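Local atomic coordinates of polyprenyl synthetase (Zymomonas mobilis subsp. mobilis, PDB entry 4KKM), a protein that probably joins isoprenyl diphosphate units into longer chains such as farnesyl diphosphate, as a metal-dependent prenyltransferase of the FPP/GGPP synthase family. Residues Ala35-Pro47 with Glu88-Ile100. Sequence-based numbering, arbitrary orientation.
Sequences AQDIDRLFAEQLP and EAALRVGMAIECI
Leu-41 enters helix 88-100 as a knob among Glu-88, Leu-91, Arg-92 and Met-95, its CD1 lying 3.7 Å from Leu-91 CB while CD2 touches Glu-88 OE2 and Arg-92 NH1. Three residues earlier, Ile-38 is long enough to rest CD1 on the backbone of the partner, 3.7 Å from Leu-91 O and 3.8 Å from Met-95 N, beside Gly-94, which has no side chain. The Phe-42 ring offers a polarisable face and edge to two sulfur side chains. A chi1 of 174° swings the Met-95 chain away from its own backbone N and over one ring face in a Met-aromatic contact, SD 4.2 Å from the Phe-42 ring centroid, whereas Cys-99 SG meets the ring edge 3.6 Å from Phe-42 CE1. In the all-helical isoprenoid synthase fold, this crossing at 73° lays the amino-terminal helix 24-45 across helix 87-109, whose far end carries the calcium ligand Asp-108. At the border of the apolar centre, the long, flat-ended Arg-40 can reach across and grip the Glu-88 carboxylate end-on and nearly coplanar: NH1 reaches Glu-88 OE2 at 3.1 Å, NH2 takes OE1, and both oxygens use syn lone pairs. The same NH2 also forms a salt bridge with Asp-37 OD1, approached from above the Asp-37 carboxylate plane, so three bonds to two carboxylates hold the guanidinium's rotation. Farther along, Arg-92 NH2 donates to Gln-45 OE1 at 2.8 Å, and a water accepting from Arg-92 NH1 donates to Gln-45 OE1 and Leu-41 O.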
loop_
_atom_site.group_PDB
_atom_site.type_symbol
_atom_site.label_atom_id
_atom_site.label_comp_id
_atom_site.label_asym_id
_atom_site.label_seq_id
_atom_site.Cartn_x
_atom_site.Cartn_y
_atom_site.Cartn_z
ATOM N N ALA B 35 24.034 -0.418 -0.531
ATOM C CA ALA B 35 23.552 -1.105 -1.731
ATOM C C ALA B 35 23.594 -2.627 -1.567
ATOM O O ALA B 35 22.632 -3.327 -1.897
ATOM C CB ALA B 35 24.356 -0.672 -2.955
ATOM N N GLN B 36 24.703 -3.132 -1.041
ATOM C CA GLN B 36 24.853 -4.570 -0.836
ATOM C C GLN B 36 23.884 -5.084 0.226
ATOM O O GLN B 36 23.285 -6.146 0.072
ATOM C CB GLN B 36 26.290 -4.916 -0.440
ATOM C CG GLN B 36 27.294 -4.811 -1.580
ATOM C CD GLN B 36 28.639 -5.418 -1.223
ATOM O OE1 GLN B 36 28.803 -6.010 -0.155
ATOM N NE2 GLN B 36 29.611 -5.271 -2.117
ATOM N N ASP B 37 23.728 -4.320 1.300
ATOM C CA ASP B 37 22.838 -4.710 2.384
ATOM C C ASP B 37 21.376 -4.734 1.942
ATOM O O ASP B 37 20.632 -5.646 2.299
ATOM C CB ASP B 37 23.017 -3.774 3.578
ATOM C CG ASP B 37 24.300 -4.052 4.341
ATOM O OD1 ASP B 37 24.695 -5.237 4.416
ATOM O OD2 ASP B 37 24.908 -3.092 4.864
ATOM N N ILE B 38 20.973 -3.730 1.170
ATOM C CA ILE B 38 19.592 -3.638 0.701
ATOM C C ILE B 38 19.291 -4.781 -0.261
ATOM O O ILE B 38 18.209 -5.355 -0.211
ATOM C CB ILE B 38 19.282 -2.253 0.074
ATOM C CG1 ILE B 38 19.301 -1.177 1.164
ATOM C CG2 ILE B 38 17.914 -2.248 -0.638
ATOM C CD1 ILE B 38 18.266 -1.401 2.264
ATOM N N ASP B 39 20.260 -5.141 -1.108
ATOM C CA ASP B 39 20.099 -6.313 -1.982
ATOM C C ASP B 39 19.931 -7.610 -1.186
ATOM O O ASP B 39 19.059 -8.432 -1.496
ATOM C CB ASP B 39 21.269 -6.458 -2.964
ATOM C CG ASP B 39 21.105 -5.596 -4.206
ATOM O OD1 ASP B 39 20.017 -5.018 -4.412
ATOM O OD2 ASP B 39 22.067 -5.503 -4.992
ATOM N N ARG B 40 20.769 -7.793 -0.171
ATOM C CA ARG B 40 20.656 -8.944 0.718
ATOM C C ARG B 40 19.286 -8.999 1.387
ATOM O O ARG B 40 18.649 -10.051 1.445
ATOM C CB ARG B 40 21.741 -8.914 1.799
ATOM C CG ARG B 40 21.418 -9.816 2.992
ATOM C CD ARG B 40 22.525 -9.836 4.039
ATOM N NE ARG B 40 22.768 -8.515 4.619
ATOM C CZ ARG B 40 22.088 -8.006 5.642
ATOM N NH1 ARG B 40 21.111 -8.701 6.208
ATOM N NH2 ARG B 40 22.386 -6.799 6.098
ATOM N N LEU B 41 18.839 -7.857 1.896
ATOM C CA LEU B 41 17.595 -7.803 2.650
ATOM C C LEU B 41 16.366 -8.096 1.778
ATOM O O LEU B 41 15.459 -8.821 2.194
ATOM C CB LEU B 41 17.471 -6.450 3.367
ATOM C CG LEU B 41 18.477 -6.252 4.505
ATOM C CD1 LEU B 41 18.478 -4.808 4.996
ATOM C CD2 LEU B 41 18.179 -7.208 5.649
ATOM N N PHE B 42 16.339 -7.539 0.570
ATOM C CA PHE B 42 15.233 -7.801 -0.345
ATOM C C PHE B 42 15.203 -9.272 -0.750
ATOM O O PHE B 42 14.137 -9.884 -0.813
ATOM C CB PHE B 42 15.319 -6.918 -1.595
ATOM C CG PHE B 42 14.536 -5.633 -1.497
ATOM C CD1 PHE B 42 13.169 -5.652 -1.273
ATOM C CD2 PHE B 42 15.169 -4.411 -1.647
ATOM C CE1 PHE B 42 12.447 -4.469 -1.197
ATOM C CE2 PHE B 42 14.455 -3.229 -1.577
ATOM C CZ PHE B 42 13.092 -3.259 -1.347
ATOM N N ALA B 43 16.380 -9.834 -1.014
ATOM C CA ALA B 43 16.488 -11.230 -1.428
ATOM C C ALA B 43 15.917 -12.148 -0.358
ATOM O O ALA B 43 15.208 -13.105 -0.663
ATOM C CB ALA B 43 17.944 -11.593 -1.718
ATOM N N GLU B 44 16.221 -11.837 0.899
ATOM C CA GLU B 44 15.750 -12.622 2.032
ATOM C C GLU B 44 14.254 -12.445 2.275
ATOM O O GLU B 44 13.573 -13.364 2.736
ATOM C CB GLU B 44 16.528 -12.234 3.290
ATOM C CG GLU B 44 16.142 -13.005 4.539
ATOM C CD GLU B 44 17.074 -12.722 5.705
ATOM O OE1 GLU B 44 17.560 -11.573 5.818
ATOM O OE2 GLU B 44 17.331 -13.653 6.500
ATOM N N GLN B 45 13.754 -11.252 1.967
ATOM C CA GLN B 45 12.355 -10.914 2.173
ATOM C C GLN B 45 11.460 -11.507 1.087
ATOM O O GLN B 45 10.239 -11.591 1.252
ATOM C CB GLN B 45 12.190 -9.390 2.194
ATOM C CG GLN B 45 10.891 -8.903 2.799
ATOM C CD GLN B 45 10.816 -9.167 4.284
ATOM O OE1 GLN B 45 11.788 -8.966 5.011
ATOM N NE2 GLN B 45 9.663 -9.636 4.745
ATOM N N LEU B 46 12.064 -11.918 -0.024
ATOM C CA LEU B 46 11.280 -12.337 -1.188
ATOM C C LEU B 46 11.618 -13.736 -1.699
ATOM O O LEU B 46 12.039 -13.889 -2.848
ATOM C CB LEU B 46 11.444 -11.323 -2.326
ATOM C CG LEU B 46 11.000 -9.885 -2.018
ATOM C CD1 LEU B 46 11.440 -8.929 -3.113
ATOM C CD2 LEU B 46 9.498 -9.807 -1.839
ATOM N N PRO B 47 11.419 -14.766 -0.858
ATOM C CA PRO B 47 11.653 -16.120 -1.366
ATOM C C PRO B 47 10.688 -16.436 -2.504
ATOM O O PRO B 47 9.524 -16.042 -2.442
ATOM C CB PRO B 47 11.363 -17.010 -0.151
ATOM C CG PRO B 47 10.443 -16.206 0.699
ATOM C CD PRO B 47 10.859 -14.771 0.506
ATOM N N GLU B 88 21.194 -2.688 11.751
ATOM C CA GLU B 88 20.366 -3.591 10.955
ATOM C C GLU B 88 18.910 -3.122 10.932
ATOM O O GLU B 88 18.236 -3.205 9.906
ATOM C CB GLU B 88 20.476 -5.033 11.469
ATOM C CG GLU B 88 19.680 -6.064 10.658
ATOM C CD GLU B 88 20.347 -6.457 9.337
ATOM O OE1 GLU B 88 21.381 -5.861 8.969
ATOM O OE2 GLU B 88 19.830 -7.376 8.665
ATOM N N ALA B 89 18.431 -2.627 12.068
ATOM C CA ALA B 89 17.081 -2.083 12.150
ATOM C C ALA B 89 16.928 -0.893 11.204
ATOM O O ALA B 89 15.951 -0.810 10.458
ATOM C CB ALA B 89 16.767 -1.670 13.572
ATOM N N ALA B 90 17.895 0.024 11.245
ATOM C CA ALA B 90 17.915 1.164 10.328
ATOM C C ALA B 90 17.852 0.705 8.872
ATOM O O ALA B 90 17.095 1.253 8.068
ATOM C CB ALA B 90 19.159 2.022 10.567
ATOM N N LEU B 91 18.636 -0.317 8.542
ATOM C CA LEU B 91 18.617 -0.872 7.193
ATOM C C LEU B 91 17.246 -1.434 6.802
ATOM O O LEU B 91 16.824 -1.301 5.652
ATOM C CB LEU B 91 19.696 -1.949 7.035
ATOM C CG LEU B 91 21.128 -1.445 6.827
ATOM C CD1 LEU B 91 22.127 -2.582 7.038
ATOM C CD2 LEU B 91 21.273 -0.836 5.438
ATOM N N ARG B 92 16.553 -2.061 7.747
ATOM C CA ARG B 92 15.224 -2.613 7.460
ATOM C C ARG B 92 14.201 -1.507 7.195
ATOM O O ARG B 92 13.313 -1.653 6.353
ATOM C CB ARG B 92 14.740 -3.512 8.604
ATOM C CG ARG B 92 15.573 -4.776 8.807
ATOM C CD ARG B 92 14.806 -5.834 9.597
ATOM N NE ARG B 92 13.611 -6.246 8.867
ATOM C CZ ARG B 92 13.601 -7.133 7.875
ATOM N NH1 ARG B 92 14.724 -7.733 7.497
ATOM N NH2 ARG B 92 12.459 -7.424 7.261
ATOM N N VAL B 93 14.320 -0.407 7.929
ATOM C CA VAL B 93 13.491 0.763 7.650
ATOM C C VAL B 93 13.855 1.295 6.265
ATOM O O VAL B 93 12.984 1.711 5.502
ATOM C CB VAL B 93 13.659 1.858 8.732
ATOM C CG1 VAL B 93 12.904 3.161 8.349
ATOM C CG2 VAL B 93 13.215 1.326 10.103
ATOM N N GLY B 94 15.142 1.257 5.940
ATOM C CA GLY B 94 15.592 1.598 4.605
ATOM C C GLY B 94 14.922 0.711 3.565
ATOM O O GLY B 94 14.456 1.201 2.535
ATOM N N MET B 95 14.851 -0.591 3.827
ATOM C CA MET B 95 14.165 -1.485 2.889
ATOM C C MET B 95 12.703 -1.084 2.712
ATOM O O MET B 95 12.187 -1.074 1.594
ATOM C CB MET B 95 14.248 -2.956 3.313
ATOM C CG MET B 95 13.423 -3.886 2.416
ATOM S SD MET B 95 13.824 -5.642 2.586
ATOM C CE MET B 95 13.611 -5.873 4.352
ATOM N N ALA B 96 12.045 -0.753 3.821
ATOM C CA ALA B 96 10.637 -0.366 3.791
ATOM C C ALA B 96 10.382 0.849 2.896
ATOM O O ALA B 96 9.448 0.838 2.095
ATOM C CB ALA B 96 10.115 -0.107 5.208
ATOM N N ILE B 97 11.198 1.898 3.025
ATOM C CA ILE B 97 10.991 3.091 2.202
ATOM C C ILE B 97 11.326 2.773 0.750
ATOM O O ILE B 97 10.705 3.299 -0.180
ATOM C CB ILE B 97 11.779 4.352 2.720
ATOM C CG1 ILE B 97 11.408 5.608 1.915
ATOM C CG2 ILE B 97 13.289 4.131 2.682
ATOM C CD1 ILE B 97 9.924 5.939 1.963
ATOM N N GLU B 98 12.289 1.881 0.556
ATOM C CA GLU B 98 12.685 1.496 -0.792
ATOM C C GLU B 98 11.578 0.681 -1.459
ATOM O O GLU B 98 11.435 0.710 -2.677
ATOM C CB GLU B 98 14.021 0.738 -0.776
ATOM C CG GLU B 98 14.629 0.466 -2.152
ATOM C CD GLU B 98 15.172 1.710 -2.862
ATOM O OE1 GLU B 98 15.001 2.846 -2.365
ATOM O OE2 GLU B 98 15.771 1.542 -3.944
ATOM N N CYS B 99 10.780 -0.024 -0.660
ATOM C CA CYS B 99 9.598 -0.696 -1.196
ATOM C C CYS B 99 8.655 0.294 -1.865
ATOM O O CYS B 99 8.155 0.051 -2.963
ATOM C CB CYS B 99 8.841 -1.442 -0.100
ATOM S SG CYS B 99 9.584 -3.005 0.386
ATOM N N ILE B 100 8.403 1.405 -1.187
ATOM C CA ILE B 100 7.517 2.439 -1.713
ATOM C C ILE B 100 8.112 3.091 -2.960
ATOM O O ILE B 100 7.421 3.296 -3.960
ATOM C CB ILE B 100 7.239 3.508 -0.653
ATOM C CG1 ILE B 100 6.567 2.875 0.573
ATOM C CG2 ILE B 100 6.424 4.671 -1.244
ATOM C CD1 ILE B 100 5.254 2.156 0.273
HETATM O O HOH W 1 14.975 -9.376 4.826
#